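Local coordinates for protein transcriptional regulator Tm0710 (Thermotoga maritima, PDB 2A61) that probably binds DNA as a homodimeric transcriptional regulator of the MarR family, through a winged helix-turn-helix domain in each chain, at the interface of chains A and B. Numbering follows the deposited sequence. Chains: chain A/B, transcriptional regulator Tm0710.

The interface of chains A and B. Residues chain A 44, 105, 108-109; chain B 5, 8, 12.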
loop_
_atom_site.group_PDB
_atom_site.type_symbol
_atom_site.label_atom_id
_atom_site.label_comp_id
_atom_site.label_asym_id
_atom_site.label_seq_id
_atom_site.Cartn_x
_atom_site.Cartn_y
_atom_site.Cartn_z
ATOM N N PHE A 44 3.558 -13.445 2.496
ATOM C CA PHE A 44 2.779 -13.365 3.728
ATOM C C PHE A 44 1.658 -14.390 3.808
ATOM O O PHE A 44 1.377 -14.894 4.915
ATOM C CB PHE A 44 2.258 -11.933 3.971
ATOM C CG PHE A 44 3.331 -10.958 4.401
ATOM C CD1 PHE A 44 4.031 -11.144 5.604
ATOM C CD2 PHE A 44 3.625 -9.837 3.608
ATOM C CE1 PHE A 44 5.023 -10.220 6.023
ATOM C CE2 PHE A 44 4.631 -8.928 3.977
ATOM C CZ PHE A 44 5.341 -9.125 5.163
ATOM N N ILE A 105 12.260 -5.142 4.372
ATOM C CA ILE A 105 12.011 -5.038 5.807
ATOM C C ILE A 105 13.241 -4.482 6.541
ATOM O O ILE A 105 13.135 -3.552 7.368
ATOM C CB ILE A 105 11.559 -6.420 6.384
ATOM C CG1 ILE A 105 10.174 -6.782 5.807
ATOM C CG2 ILE A 105 11.553 -6.368 7.885
ATOM C CD1 ILE A 105 9.669 -8.156 6.153
ATOM N N ARG A 108 13.477 -0.785 5.914
ATOM C CA ARG A 108 12.497 -0.160 6.817
ATOM C C ARG A 108 12.960 -0.104 8.282
ATOM O O ARG A 108 12.784 0.924 8.962
ATOM C CB ARG A 108 11.159 -0.904 6.722
ATOM C CG ARG A 108 10.428 -0.707 5.380
ATOM C CD ARG A 108 9.305 -1.719 5.203
ATOM N NE ARG A 108 8.218 -1.498 6.159
ATOM C CZ ARG A 108 7.048 -0.907 5.880
ATOM N NH1 ARG A 108 6.769 -0.473 4.650
ATOM N NH2 ARG A 108 6.137 -0.757 6.842
ATOM N N GLU A 109 13.506 -1.222 8.782
ATOM C CA GLU A 109 14.074 -1.271 10.146
ATOM C C GLU A 109 15.192 -0.219 10.321
ATOM O O GLU A 109 15.246 0.484 11.355
ATOM C CB GLU A 109 14.603 -2.701 10.464
ATOM C CG GLU A 109 13.458 -3.755 10.664
ATOM C CD GLU A 109 13.971 -5.196 10.845
ATOM O OE1 GLU A 109 15.159 -5.458 10.606
ATOM O OE2 GLU A 109 13.173 -6.070 11.196
ATOM N N GLN B 5 12.927 -2.681 15.200
ATOM C CA GLN B 5 12.458 -4.059 14.976
ATOM C C GLN B 5 11.003 -4.315 15.363
ATOM O O GLN B 5 10.170 -4.554 14.446
ATOM C CB GLN B 5 13.396 -5.062 15.647
ATOM C CG GLN B 5 13.549 -6.371 14.884
ATOM C CD GLN B 5 14.254 -7.433 15.694
ATOM O OE1 GLN B 5 14.163 -8.622 15.379
ATOM N NE2 GLN B 5 14.958 -7.017 16.751
ATOM N N GLU B 8 9.236 -1.234 13.874
ATOM C CA GLU B 8 8.880 -1.372 12.458
ATOM C C GLU B 8 7.668 -2.310 12.265
ATOM O O GLU B 8 6.762 -2.052 11.468
ATOM C CB GLU B 8 10.079 -1.887 11.625
ATOM C CG GLU B 8 9.808 -1.885 10.119
ATOM C CD GLU B 8 9.053 -3.109 9.628
ATOM O OE1 GLU B 8 9.237 -4.216 10.198
ATOM O OE2 GLU B 8 8.282 -2.999 8.642
ATOM N N ARG B 12 4.131 -1.347 10.802
ATOM C CA ARG B 12 3.713 -2.041 9.559
ATOM C C ARG B 12 2.288 -2.592 9.710
ATOM O O ARG B 12 1.481 -2.529 8.788
ATOM C CB ARG B 12 4.667 -3.177 9.214
ATOM C CG ARG B 12 4.298 -3.946 7.908
ATOM C CD ARG B 12 4.812 -5.399 7.899
ATOM N NE ARG B 12 6.210 -5.510 8.325
ATOM C CZ ARG B 12 6.772 -6.657 8.618
ATOM N NH1 ARG B 12 6.085 -7.774 8.419
ATOM N NH2 ARG B 12 8.021 -6.716 9.063
#
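Carboxylate oxygen OE2 of B:Glu8 is gripped by two arginine N-H groups, one from each chain. Across the interface, A:Arg108 NE donates to the anti lone pair of B:Glu8 OE2 at 2.9 Å, a bond that is also a salt bridge. The syn lone pair of the same oxygen takes a longer, nearly straight bond from B:Arg12 NE, 3.3 Å from B:Glu8 OE2 (171° at H). One turn along the same helix, B:Arg12 also sends NH2 to B:Glu8 OE1 at 3.0 Å, so its guanidinium meets the carboxylate side-on, both oxygens near its plane and the carboxylate somewhat twisted, which limits its rotation. A:Arg108 comes in crosswise, its guanidinium turned 88° from the carboxylate and its chain bent at chi3. Glutamate suits this place because two oxygens can serve two arginines; an alanine here removes the carboxylate and the bridge to A:Arg108, which would probably weaken this part of the interface and leave B:Arg12 less firmly oriented, the arginines' charges no longer offset.

Arginine is long enough to reach the carboxylate while turning a flat head to carbon: B:Arg12, CG anti to the backbone N (chi1 -179°), puts NH2 3.6 Å from CD1 of A:Ile105, whose branched chain gives a broad packing surface. Tip to tip, B:Arg12 NH1 meets A:Phe44, 3.6 Å from CE1; phenylalanine offers a flat apolar tip, inclined rather than stacked. A:Glu109 lends methylene CG to packing against B:Glu8 CB at 4.0 Å, its OE2 staying off the like-charged carboxylate.

Helix 5-23 of chain B thus crosses the long helix 95-119 of chain A, with A:Phe44 added from helix 33-45; the two-fold axis repeats the contact in this helical dimer interface, typical of MarR proteins.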